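Local atomic coordinates of jasmonate-induced oxygenase 2 (PDB entry 6LSV), a protein that oxidises the plant hormone jasmonate to 12-hydroxyjasmonate, using iron(II), 2-oxoglutarate and molecular oxygen, in the jasmonate-mediated defence response. Residues A[3-9]-A[123-129]; A[77-83]-A[259-265]; A[97-102]-A[207-211]. One frame throughout, in Å; residues are numbered along the deposited sequence.

Contact 1: residues A[3-9]-A[123-129]; sequences WPEPIVR and SRLGVEK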
loop_
_atom_site.group_PDB
_atom_site.type_symbol
_atom_site.label_atom_id
_atom_site.label_comp_id
_atom_site.label_asym_id
_atom_site.label_seq_id
_atom_site.Cartn_x
_atom_site.Cartn_y
_atom_site.Cartn_z
ATOM N N TRP A 3 -15.940 3.188 15.809
ATOM C CA TRP A 3 -16.422 3.669 14.528
ATOM C C TRP A 3 -17.688 4.507 14.713
ATOM O O TRP A 3 -18.477 4.258 15.628
ATOM C CB TRP A 3 -16.714 2.492 13.601
ATOM C CG TRP A 3 -15.586 1.512 13.481
ATOM C CD1 TRP A 3 -15.516 0.268 14.042
ATOM C CD2 TRP A 3 -14.377 1.683 12.732
ATOM N NE1 TRP A 3 -14.333 -0.341 13.696
ATOM C CE2 TRP A 3 -13.615 0.506 12.894
ATOM C CE3 TRP A 3 -13.861 2.717 11.945
ATOM C CZ2 TRP A 3 -12.368 0.337 12.300
ATOM C CZ3 TRP A 3 -12.622 2.547 11.357
ATOM C CH2 TRP A 3 -11.890 1.365 11.537
ATOM N N PRO A 4 -17.907 5.508 13.855
ATOM C CA PRO A 4 -19.126 6.323 13.980
ATOM C C PRO A 4 -20.406 5.558 13.690
ATOM O O PRO A 4 -21.492 6.057 14.016
ATOM C CB PRO A 4 -18.907 7.443 12.953
ATOM C CG PRO A 4 -17.967 6.852 11.954
ATOM C CD PRO A 4 -17.051 5.964 12.746
ATOM N N GLU A 5 -20.310 4.364 13.112
ATOM C CA GLU A 5 -21.461 3.589 12.674
ATOM C C GLU A 5 -21.026 2.138 12.544
ATOM O O GLU A 5 -19.827 1.861 12.419
ATOM C CB GLU A 5 -21.999 4.116 11.334
ATOM C CG GLU A 5 -20.900 4.514 10.372
ATOM C CD GLU A 5 -21.427 5.190 9.128
ATOM O OE1 GLU A 5 -22.648 5.443 9.055
ATOM O OE2 GLU A 5 -20.616 5.462 8.218
ATOM N N PRO A 6 -21.963 1.189 12.582
ATOM C CA PRO A 6 -21.569 -0.221 12.460
ATOM C C PRO A 6 -20.985 -0.517 11.087
ATOM O O PRO A 6 -21.333 0.112 10.084
ATOM C CB PRO A 6 -22.881 -0.986 12.688
ATOM C CG PRO A 6 -23.962 0.001 12.459
ATOM C CD PRO A 6 -23.406 1.342 12.829
ATOM N N ILE A 7 -20.084 -1.493 11.053
ATOM C CA ILE A 7 -19.340 -1.826 9.843
ATOM C C ILE A 7 -20.151 -2.806 9.007
ATOM O O ILE A 7 -20.643 -3.819 9.517
ATOM C CB ILE A 7 -17.962 -2.416 10.186
ATOM C CG1 ILE A 7 -16.894 -1.323 10.269
ATOM C CG2 ILE A 7 -17.532 -3.387 9.120
ATOM C CD1 ILE A 7 -17.245 -0.181 11.164
ATOM N N VAL A 8 -20.287 -2.509 7.721
ATOM C CA VAL A 8 -20.863 -3.435 6.755
ATOM C C VAL A 8 -19.714 -4.092 6.004
ATOM O O VAL A 8 -18.877 -3.401 5.410
ATOM C CB VAL A 8 -21.814 -2.718 5.788
ATOM C CG1 VAL A 8 -22.138 -3.615 4.613
ATOM C CG2 VAL A 8 -23.076 -2.302 6.508
ATOM N N ARG A 9 -19.660 -5.419 6.032
ATOM C CA ARG A 9 -18.624 -6.145 5.306
ATOM C C ARG A 9 -19.013 -6.235 3.837
ATOM O O ARG A 9 -20.051 -6.813 3.500
ATOM C CB ARG A 9 -18.420 -7.534 5.901
ATOM C CG ARG A 9 -18.137 -7.521 7.390
ATOM C CD ARG A 9 -16.910 -6.689 7.722
ATOM N NE ARG A 9 -16.645 -6.683 9.157
ATOM C CZ ARG A 9 -15.637 -6.036 9.733
ATOM N NH1 ARG A 9 -14.789 -5.332 8.996
ATOM N NH2 ARG A 9 -15.480 -6.087 11.048
ATOM N N SER A 123 -13.124 -3.033 7.085
ATOM C CA SER A 123 -13.877 -2.708 5.877
ATOM C C SER A 123 -13.875 -1.229 5.521
ATOM O O SER A 123 -14.390 -0.878 4.455
ATOM C CB SER A 123 -15.332 -3.180 6.003
ATOM O OG SER A 123 -15.449 -4.538 5.610
ATOM N N ARG A 124 -13.321 -0.353 6.353
ATOM C CA ARG A 124 -13.253 1.061 6.022
ATOM C C ARG A 124 -11.982 1.652 6.615
ATOM O O ARG A 124 -11.337 1.058 7.485
ATOM C CB ARG A 124 -14.490 1.821 6.523
ATOM C CG ARG A 124 -14.500 2.078 8.023
ATOM C CD ARG A 124 -15.758 2.809 8.457
ATOM N NE ARG A 124 -15.605 4.257 8.357
ATOM C CZ ARG A 124 -16.615 5.111 8.218
ATOM N NH1 ARG A 124 -17.863 4.669 8.162
ATOM N NH2 ARG A 124 -16.373 6.411 8.133
ATOM N N LEU A 125 -11.629 2.836 6.124
ATOM C CA LEU A 125 -10.460 3.571 6.587
ATOM C C LEU A 125 -10.886 5.014 6.804
ATOM O O LEU A 125 -11.350 5.674 5.869
ATOM C CB LEU A 125 -9.318 3.469 5.571
ATOM C CG LEU A 125 -7.978 4.164 5.814
ATOM C CD1 LEU A 125 -7.402 3.788 7.168
ATOM C CD2 LEU A 125 -7.006 3.793 4.702
ATOM N N GLY A 126 -10.757 5.491 8.035
ATOM C CA GLY A 126 -11.291 6.780 8.419
ATOM C C GLY A 126 -12.534 6.644 9.282
ATOM O O GLY A 126 -13.154 5.582 9.388
ATOM N N VAL A 127 -12.907 7.758 9.909
ATOM C CA VAL A 127 -13.934 7.715 10.943
ATOM C C VAL A 127 -15.000 8.784 10.730
ATOM O O VAL A 127 -15.705 9.154 11.675
ATOM C CB VAL A 127 -13.296 7.848 12.341
ATOM C CG1 VAL A 127 -12.416 6.646 12.634
ATOM C CG2 VAL A 127 -12.488 9.135 12.442
ATOM N N GLU A 128 -15.129 9.287 9.499
ATOM C CA GLU A 128 -16.203 10.218 9.171
ATOM C C GLU A 128 -17.514 9.449 9.009
ATOM O O GLU A 128 -17.558 8.420 8.323
ATOM C CB GLU A 128 -15.871 10.998 7.900
ATOM C CG GLU A 128 -16.465 12.423 7.829
ATOM C CD GLU A 128 -16.220 13.260 9.091
ATOM O OE1 GLU A 128 -16.997 13.160 10.072
ATOM O OE2 GLU A 128 -15.229 14.022 9.100
ATOM N N LYS A 129 -18.585 9.942 9.651
ATOM C CA LYS A 129 -19.809 9.147 9.736
ATOM C C LYS A 129 -20.566 9.078 8.414
ATOM O O LYS A 129 -21.190 8.055 8.117
ATOM C CB LYS A 129 -20.735 9.686 10.817
ATOM C CG LYS A 129 -21.843 8.693 11.160
ATOM C CD LYS A 129 -23.054 9.329 11.805
ATOM C CE LYS A 129 -24.351 8.865 11.150
ATOM N NZ LYS A 129 -25.397 9.926 11.195
#

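Contact 2: residues A[77-83]-A[259-265]; sequences FFQVVNH and HPHAFIV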
loop_
_atom_site.group_PDB
_atom_site.type_symbol
_atom_site.label_atom_id
_atom_site.label_comp_id
_atom_site.label_asym_id
_atom_site.label_seq_id
_atom_site.Cartn_x
_atom_site.Cartn_y
_atom_site.Cartn_z
ATOM N N PHE A 77 6.915 4.741 -9.166
ATOM C CA PHE A 77 6.744 3.302 -9.023
ATOM C C PHE A 77 7.518 2.605 -10.131
ATOM O O PHE A 77 7.755 3.180 -11.196
ATOM C CB PHE A 77 5.262 2.897 -9.065
ATOM C CG PHE A 77 4.625 3.039 -10.423
ATOM C CD1 PHE A 77 4.124 4.262 -10.846
ATOM C CD2 PHE A 77 4.521 1.947 -11.275
ATOM C CE1 PHE A 77 3.536 4.396 -12.092
ATOM C CE2 PHE A 77 3.934 2.075 -12.525
ATOM C CZ PHE A 77 3.442 3.303 -12.932
ATOM N N PHE A 78 7.917 1.363 -9.858
ATOM C CA PHE A 78 8.568 0.521 -10.850
ATOM C C PHE A 78 8.309 -0.938 -10.495
ATOM O O PHE A 78 7.934 -1.267 -9.367
ATOM C CB PHE A 78 10.077 0.815 -10.959
ATOM C CG PHE A 78 10.840 0.641 -9.673
ATOM C CD1 PHE A 78 10.692 1.540 -8.628
ATOM C CD2 PHE A 78 11.726 -0.409 -9.519
ATOM C CE1 PHE A 78 11.397 1.384 -7.448
ATOM C CE2 PHE A 78 12.439 -0.568 -8.342
ATOM C CZ PHE A 78 12.271 0.329 -7.306
ATOM N N GLN A 79 8.501 -1.811 -11.479
ATOM C CA GLN A 79 8.180 -3.226 -11.363
ATOM C C GLN A 79 9.466 -4.037 -11.430
ATOM O O GLN A 79 10.276 -3.847 -12.343
ATOM C CB GLN A 79 7.217 -3.645 -12.476
ATOM C CG GLN A 79 6.583 -5.006 -12.295
ATOM C CD GLN A 79 5.533 -5.291 -13.351
ATOM O OE1 GLN A 79 4.525 -5.946 -13.077
ATOM N NE2 GLN A 79 5.759 -4.795 -14.565
ATOM N N VAL A 80 9.653 -4.942 -10.471
ATOM C CA VAL A 80 10.893 -5.698 -10.339
ATOM C C VAL A 80 10.615 -7.182 -10.550
ATOM O O VAL A 80 9.633 -7.721 -10.028
ATOM C CB VAL A 80 11.571 -5.448 -8.977
ATOM C CG1 VAL A 80 11.843 -3.973 -8.798
ATOM C CG2 VAL A 80 10.712 -5.958 -7.829
ATOM N N VAL A 81 11.475 -7.828 -11.336
ATOM C CA VAL A 81 11.497 -9.275 -11.499
ATOM C C VAL A 81 12.843 -9.783 -10.998
ATOM O O VAL A 81 13.791 -9.015 -10.814
ATOM C CB VAL A 81 11.264 -9.709 -12.962
ATOM C CG1 VAL A 81 9.973 -9.118 -13.503
ATOM C CG2 VAL A 81 12.434 -9.295 -13.826
ATOM N N ASN A 82 12.919 -11.096 -10.783
ATOM C CA ASN A 82 14.142 -11.759 -10.321
ATOM C C ASN A 82 14.673 -11.088 -9.056
ATOM O O ASN A 82 15.792 -10.572 -9.010
ATOM C CB ASN A 82 15.210 -11.766 -11.416
ATOM C CG ASN A 82 14.798 -12.572 -12.627
ATOM O OD1 ASN A 82 14.077 -13.563 -12.513
ATOM N ND2 ASN A 82 15.247 -12.144 -13.800
ATOM N N HIS A 83 13.841 -11.112 -8.017
ATOM C CA HIS A 83 14.043 -10.297 -6.827
ATOM C C HIS A 83 14.406 -11.115 -5.592
ATOM O O HIS A 83 14.511 -10.552 -4.497
ATOM C CB HIS A 83 12.786 -9.469 -6.564
ATOM C CG HIS A 83 11.517 -10.181 -6.919
ATOM N ND1 HIS A 83 11.134 -11.361 -6.319
ATOM C CD2 HIS A 83 10.548 -9.883 -7.817
ATOM C CE1 HIS A 83 9.982 -11.759 -6.828
ATOM N NE2 HIS A 83 9.604 -10.879 -7.740
ATOM N N HIS A 259 2.765 -8.235 -14.081
ATOM C CA HIS A 259 3.721 -9.169 -14.651
ATOM C C HIS A 259 3.900 -10.355 -13.707
ATOM O O HIS A 259 4.017 -10.163 -12.494
ATOM C CB HIS A 259 5.065 -8.484 -14.891
ATOM C CG HIS A 259 6.046 -9.317 -15.657
ATOM N ND1 HIS A 259 6.187 -9.229 -17.025
ATOM C CD2 HIS A 259 6.937 -10.250 -15.246
ATOM C CE1 HIS A 259 7.120 -10.076 -17.425
ATOM N NE2 HIS A 259 7.591 -10.707 -16.365
ATOM N N PRO A 260 3.897 -11.572 -14.249
ATOM C CA PRO A 260 3.946 -12.773 -13.403
ATOM C C PRO A 260 5.109 -12.765 -12.421
ATOM O O PRO A 260 6.270 -12.593 -12.801
ATOM C CB PRO A 260 4.083 -13.916 -14.417
ATOM C CG PRO A 260 4.217 -13.273 -15.772
ATOM C CD PRO A 260 3.641 -11.904 -15.656
ATOM N N HIS A 261 4.779 -12.953 -11.140
ATOM C CA HIS A 261 5.749 -13.105 -10.052
ATOM C C HIS A 261 6.707 -11.929 -9.954
ATOM O O HIS A 261 7.818 -12.062 -9.431
ATOM C CB HIS A 261 6.518 -14.417 -10.180
ATOM C CG HIS A 261 5.630 -15.617 -10.187
ATOM N ND1 HIS A 261 5.387 -16.358 -11.323
ATOM C CD2 HIS A 261 4.893 -16.183 -9.203
ATOM C CE1 HIS A 261 4.556 -17.342 -11.033
ATOM N NE2 HIS A 261 4.240 -17.259 -9.752
ATOM N N ALA A 262 6.282 -10.778 -10.451
ATOM C CA ALA A 262 6.937 -9.512 -10.182
ATOM C C ALA A 262 6.213 -8.793 -9.048
ATOM O O ALA A 262 5.048 -9.069 -8.745
ATOM C CB ALA A 262 6.960 -8.634 -11.437
ATOM N N PHE A 263 6.929 -7.877 -8.408
ATOM C CA PHE A 263 6.340 -6.936 -7.470
ATOM C C PHE A 263 6.271 -5.561 -8.116
ATOM O O PHE A 263 6.975 -5.267 -9.086
ATOM C CB PHE A 263 7.152 -6.839 -6.175
ATOM C CG PHE A 263 7.087 -8.064 -5.317
ATOM C CD1 PHE A 263 5.922 -8.392 -4.641
ATOM C CD2 PHE A 263 8.202 -8.872 -5.161
ATOM C CE1 PHE A 263 5.866 -9.510 -3.839
ATOM C CE2 PHE A 263 8.152 -9.995 -4.359
ATOM C CZ PHE A 263 6.983 -10.313 -3.693
ATOM N N ILE A 264 5.411 -4.714 -7.567
ATOM C CA ILE A 264 5.410 -3.293 -7.878
ATOM C C ILE A 264 5.908 -2.563 -6.642
ATOM O O ILE A 264 5.393 -2.777 -5.536
ATOM C CB ILE A 264 4.020 -2.797 -8.310
ATOM C CG1 ILE A 264 3.688 -3.328 -9.707
ATOM C CG2 ILE A 264 3.975 -1.276 -8.300
ATOM C CD1 ILE A 264 2.217 -3.296 -10.050
ATOM N N VAL A 265 6.937 -1.744 -6.820
ATOM C CA VAL A 265 7.530 -0.973 -5.738
ATOM C C VAL A 265 6.945 0.428 -5.802
ATOM O O VAL A 265 7.108 1.132 -6.806
ATOM C CB VAL A 265 9.064 -0.950 -5.841
ATOM C CG1 VAL A 265 9.679 -0.252 -4.641
ATOM C CG2 VAL A 265 9.605 -2.365 -5.969
HETATM O O HOH W 1 10.786 -12.982 -10.993
#

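Contact 3: residues A[97-102]-A[207-211]; sequences WREFFH and LRVNY. With AKG (2-oxoglutaric acid), chain C; JAA ({(1R,2R)-3-oxo-2-[(2Z)-pent-2-en-1-yl]cyclopentyl}acetic acid), chain D.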
loop_
_atom_site.group_PDB
_atom_site.type_symbol
_atom_site.label_atom_id
_atom_site.label_comp_id
_atom_site.label_asym_id
_atom_site.label_seq_id
_atom_site.Cartn_x
_atom_site.Cartn_y
_atom_site.Cartn_z
ATOM N N TRP A 97 -4.450 -16.068 1.616
ATOM C CA TRP A 97 -5.334 -14.953 1.939
ATOM C C TRP A 97 -6.655 -15.060 1.189
ATOM O O TRP A 97 -7.718 -14.771 1.753
ATOM C CB TRP A 97 -4.639 -13.624 1.639
ATOM C CG TRP A 97 -3.711 -13.200 2.737
ATOM C CD1 TRP A 97 -2.346 -13.243 2.724
ATOM C CD2 TRP A 97 -4.083 -12.688 4.021
ATOM N NE1 TRP A 97 -1.847 -12.784 3.920
ATOM C CE2 TRP A 97 -2.894 -12.438 4.733
ATOM C CE3 TRP A 97 -5.308 -12.414 4.636
ATOM C CZ2 TRP A 97 -2.894 -11.921 6.027
ATOM C CZ3 TRP A 97 -5.304 -11.906 5.920
ATOM C CH2 TRP A 97 -4.106 -11.666 6.602
ATOM N N ARG A 98 -6.614 -15.480 -0.077
ATOM C CA ARG A 98 -7.857 -15.699 -0.811
ATOM C C ARG A 98 -8.745 -16.702 -0.088
ATOM O O ARG A 98 -9.966 -16.518 -0.012
ATOM C CB ARG A 98 -7.560 -16.175 -2.233
ATOM C CG ARG A 98 -8.806 -16.287 -3.098
ATOM C CD ARG A 98 -8.568 -17.135 -4.339
ATOM N NE ARG A 98 -7.417 -16.695 -5.129
ATOM C CZ ARG A 98 -7.386 -15.582 -5.854
ATOM N NH1 ARG A 98 -8.443 -14.777 -5.889
ATOM N NH2 ARG A 98 -6.295 -15.271 -6.544
ATOM N N GLU A 99 -8.146 -17.766 0.455
ATOM C CA GLU A 99 -8.911 -18.744 1.222
ATOM C C GLU A 99 -9.502 -18.115 2.478
ATOM O O GLU A 99 -10.642 -18.414 2.856
ATOM C CB GLU A 99 -8.019 -19.934 1.577
ATOM C CG GLU A 99 -8.617 -20.910 2.583
ATOM C CD GLU A 99 -9.823 -21.660 2.037
ATOM O OE1 GLU A 99 -9.626 -22.624 1.264
ATOM O OE2 GLU A 99 -10.966 -21.288 2.385
ATOM N N PHE A 100 -8.742 -17.236 3.136
ATOM C CA PHE A 100 -9.259 -16.538 4.308
ATOM C C PHE A 100 -10.490 -15.712 3.955
ATOM O O PHE A 100 -11.492 -15.729 4.678
ATOM C CB PHE A 100 -8.169 -15.651 4.911
ATOM C CG PHE A 100 -8.657 -14.759 6.018
ATOM C CD1 PHE A 100 -8.841 -15.257 7.299
ATOM C CD2 PHE A 100 -8.931 -13.421 5.779
ATOM C CE1 PHE A 100 -9.291 -14.440 8.319
ATOM C CE2 PHE A 100 -9.381 -12.599 6.796
ATOM C CZ PHE A 100 -9.560 -13.109 8.068
ATOM N N PHE A 101 -10.437 -14.990 2.836
ATOM C CA PHE A 101 -11.554 -14.140 2.451
ATOM C C PHE A 101 -12.707 -14.916 1.830
ATOM O O PHE A 101 -13.818 -14.380 1.746
ATOM C CB PHE A 101 -11.075 -13.050 1.492
ATOM C CG PHE A 101 -10.304 -11.953 2.167
ATOM C CD1 PHE A 101 -10.946 -11.054 3.004
ATOM C CD2 PHE A 101 -8.935 -11.827 1.975
ATOM C CE1 PHE A 101 -10.242 -10.042 3.635
ATOM C CE2 PHE A 101 -8.223 -10.815 2.602
ATOM C CZ PHE A 101 -8.878 -9.923 3.435
ATOM N N HIS A 102 -12.478 -16.156 1.396
ATOM C CA HIS A 102 -13.572 -16.999 0.927
ATOM C C HIS A 102 -14.339 -17.657 2.064
ATOM O O HIS A 102 -15.427 -18.193 1.826
ATOM C CB HIS A 102 -13.045 -18.066 -0.031
ATOM C CG HIS A 102 -12.717 -17.534 -1.390
ATOM N ND1 HIS A 102 -12.170 -18.313 -2.385
ATOM C CD2 HIS A 102 -12.854 -16.294 -1.914
ATOM C CE1 HIS A 102 -11.987 -17.577 -3.466
ATOM N NE2 HIS A 102 -12.395 -16.348 -3.207
ATOM N N LEU A 207 1.569 -5.120 7.026
ATOM C CA LEU A 207 0.974 -5.815 5.898
ATOM C C LEU A 207 -0.514 -5.517 5.876
ATOM O O LEU A 207 -1.187 -5.622 6.906
ATOM C CB LEU A 207 1.219 -7.325 6.000
ATOM C CG LEU A 207 0.606 -8.174 4.887
ATOM C CD1 LEU A 207 1.302 -7.890 3.564
ATOM C CD2 LEU A 207 0.668 -9.660 5.233
ATOM N N ARG A 208 -1.018 -5.124 4.712
ATOM C CA ARG A 208 -2.449 -4.967 4.496
ATOM C C ARG A 208 -2.824 -5.751 3.251
ATOM O O ARG A 208 -2.267 -5.514 2.174
ATOM C CB ARG A 208 -2.855 -3.498 4.345
ATOM C CG ARG A 208 -4.167 -3.341 3.588
ATOM C CD ARG A 208 -4.884 -2.046 3.892
ATOM N NE ARG A 208 -6.008 -1.850 2.980
ATOM C CZ ARG A 208 -7.042 -1.051 3.222
ATOM N NH1 ARG A 208 -7.101 -0.367 4.357
ATOM N NH2 ARG A 208 -8.018 -0.937 2.332
ATOM N N VAL A 209 -3.757 -6.686 3.403
ATOM C CA VAL A 209 -4.251 -7.506 2.303
ATOM C C VAL A 209 -5.652 -7.028 1.960
ATOM O O VAL A 209 -6.494 -6.873 2.851
ATOM C CB VAL A 209 -4.248 -9.000 2.666
ATOM C CG1 VAL A 209 -4.589 -9.839 1.447
ATOM C CG2 VAL A 209 -2.895 -9.400 3.242
ATOM N N ASN A 210 -5.901 -6.795 0.675
ATOM C CA ASN A 210 -7.137 -6.184 0.207
ATOM C C ASN A 210 -7.966 -7.197 -0.571
ATOM O O ASN A 210 -7.443 -7.897 -1.445
ATOM C CB ASN A 210 -6.842 -4.965 -0.669
ATOM C CG ASN A 210 -6.056 -3.898 0.063
ATOM O OD1 ASN A 210 -6.429 -3.477 1.157
ATOM N ND2 ASN A 210 -4.955 -3.458 -0.538
ATOM N N TYR A 211 -9.257 -7.263 -0.256
ATOM C CA TYR A 211 -10.194 -8.163 -0.917
ATOM C C TYR A 211 -11.240 -7.325 -1.631
ATOM O O TYR A 211 -11.959 -6.552 -0.990
ATOM C CB TYR A 211 -10.853 -9.107 0.092
ATOM C CG TYR A 211 -11.779 -10.123 -0.541
ATOM C CD1 TYR A 211 -11.423 -10.779 -1.712
ATOM C CD2 TYR A 211 -13.011 -10.424 0.031
ATOM C CE1 TYR A 211 -12.263 -11.707 -2.297
ATOM C CE2 TYR A 211 -13.860 -11.354 -0.549
ATOM C CZ TYR A 211 -13.478 -11.991 -1.712
ATOM O OH TYR A 211 -14.310 -12.916 -2.298
HETATM C C1 AKG C . -2.952 -0.731 -1.511
HETATM O O1 AKG C . -1.797 -0.263 -1.357
HETATM O O2 AKG C . -3.634 -1.036 -0.493
HETATM C C2 AKG C . -3.517 -0.898 -2.926
HETATM O O5 AKG C . -3.656 0.067 -3.600
HETATM C C3 AKG C . -3.906 -2.270 -3.494
HETATM C C4 AKG C . -3.558 -2.314 -4.985
HETATM C C5 AKG C . -4.303 -3.448 -5.691
HETATM O O3 AKG C . -3.812 -4.011 -6.705
HETATM O O4 AKG C . -5.421 -3.818 -5.253
HETATM O O01 JAA D . -5.026 0.142 6.422
HETATM O O02 JAA D . 0.399 2.618 8.641
HETATM O O03 JAA D . -0.982 3.858 9.774
HETATM C C04 JAA D . -2.393 1.909 7.589
HETATM C C05 JAA D . -3.575 1.833 6.474
HETATM C C06 JAA D . -3.144 1.727 8.934
HETATM C C07 JAA D . -4.388 1.217 8.616
HETATM C C08 JAA D . -4.392 0.964 6.995
HETATM C C09 JAA D . -3.027 1.324 5.070
HETATM C C10 JAA D . -1.710 3.162 7.568
HETATM C C11 JAA D . -2.527 2.507 4.239
HETATM C C12 JAA D . -0.708 3.216 8.726
HETATM C C13 JAA D . -2.884 2.672 2.980
HETATM C C14 JAA D . -3.824 1.689 2.286
HETATM C C15 JAA D . -4.983 2.454 1.647
#

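Contact 1: residues A[3-9]-A[123-129]
Arg124 and Glu5 form the salt bridge of this contact, where the N-terminal loop 3-9 packs on loop 123-129, just after edge strand 120-122 of the jelly-roll (double-stranded beta-helix) sheet. Glu5 has CG between its backbone N and carbonyl carbon (chi1 40°) and is extended from there, which carries the carboxylate across Arg124 at about a right angle. Arg124 NH1 lies 2.9 Å from Glu5 OE2, which uses its anti lone pair and sits in the guanidinium plane; the carboxylate itself is turned 62° from that plane. Arg24 makes a second salt bridge to the same oxygen. Arg124 is held further by its own loop: a bend at chi3 (-88°) brings NE to Gly126 O at 3.0 Å, with the donor above the carbonyl plane. Pro4 CG lies over one face of the guanidinium, toward its rim, while Pro4 CB meets Lys129 CB at 3.6 Å. Trp3 and Arg124 run antiparallel alongside each other, with Trp3 CZ3 3.9 Å from Arg124 CG, and the Trp3 ring edge faces Gly126 O; its NE1 bonds to Asn113 O. Leu125 points away from loop 3-9 and touches bound jasmonate. At the other end Arg9 pairs with Glu109 and Ser123 OG with Asp137. Ile7 CG2 packs over one guanidinium face of Arg9 and lies 3.8 Å from Ser123 CB.

Contact 2: residues A[77-83]-A[259-265]
Val265 packs over one face of the Phe78 ring, its CB 3.9 Å from the ring centroid in a CH-pi contact displaced toward the rim. The two side chains run side by side: a chi1 of 58° at Phe78 places the ring alongside Val265. Val80 shares this face of the sheet: its CG1 meets Val265 CG2 at 3.9 Å, and its CG2 touches Phe263 CB. Helix 161-186 covers Phe263 and Val265. Gln79 and Ile264 lie on the other face of the sheet, where Ile264 points to the interior of the jelly-roll; the side chain of Ile264 is about 7 Å from bound 2-oxoglutarate.

Strands 77-81 and 263-267 are antiparallel neighbours in the main sheet. Phe78 with Val265 and Val80 with Phe263 are hydrogen-bonded pairs, flanking the non-hydrogen-bonded pair of Gln79 and Ile264. The bond from Val265 N to Phe78 O, 2.8 Å long, is nearly straight.

Farther out, the type II turn from His259 to Ala262 brings polar groups together. Gln79, its chain extended, places OE1 3.1 Å from His259 N. His83 lays one ring face on Phe263 CD2, the two rings inclined at 46°. Its ND1 has a weak hydrogen bond with Val85 N, and a neutral ring would be expected if ND1 accepts. On the other ring nitrogen, His83 NE2 donates to His261 O at 2.7 Å, which joins the turn to the loop just after strand 77-81.

Contact 3: residues A[97-102]-A[207-211]
Trp97 and Phe101, one turn apart on helix 87-102, each turn a ring face to strand 204-212. Val209 CG2 sits over the five-membered ring of Trp97, 3.5 Å from its centroid. Tyr211 CB lies over the centre of the Phe101 ring, also 3.5 Å from the centroid; Phe100 CD2 covers its opposite face. The pair is reciprocal: Phe101 CB rests on a face of the Tyr211 ring. The two rings are inclined by 22° but slid apart, so they barely overlap. Tyr211, its CG trans to the main-chain nitrogen (chi1 -177°), extends past Phe101 until its OH lies at the ring edge of His102, where one oxygen of Glu293 is hydrogen-bonded to both Tyr211 OH and His102 NE2.

Alternation along the strand sends Arg208 and Asn210 to the other side, into the active site. Arg208 NH1 donates to the ketone O01 of jasmonate at 3.0 Å, and Asn210 ND2 to the O2 carboxylate oxygen of 2-oxoglutarate at 2.8 Å. No hydrogen bond joins 97-102 to 207-211, and the contact is mainly apolar and aromatic packing: one side of the strand is packed against the helix, while its other side offers N-H donors to substrate and cosubstrate.

Overall arrangement
From the N terminus, contact 1 comes first: it joins the opening loop to the loop after strand 120-122. Before that loop is reached, the chain enters contact 2 at strand 77-81 and contact 3 on helix 87-102. Contact 3 closes at strand 204-212, nested inside the larger loop that contact 2 completes at strand 263-267; contact 1 crosses both. Contacts 2 and 3 thus join the N-terminal region to the same jelly-roll sheet, one by strand pairing and the other by a helix on its outside. Contacts 1 and 2 lie on opposite sides of the chain's centre, whereas contacts 1 and 3 meet beside jasmonate, where Leu125 CD2 packs 4.2 Å from Arg208 NH1.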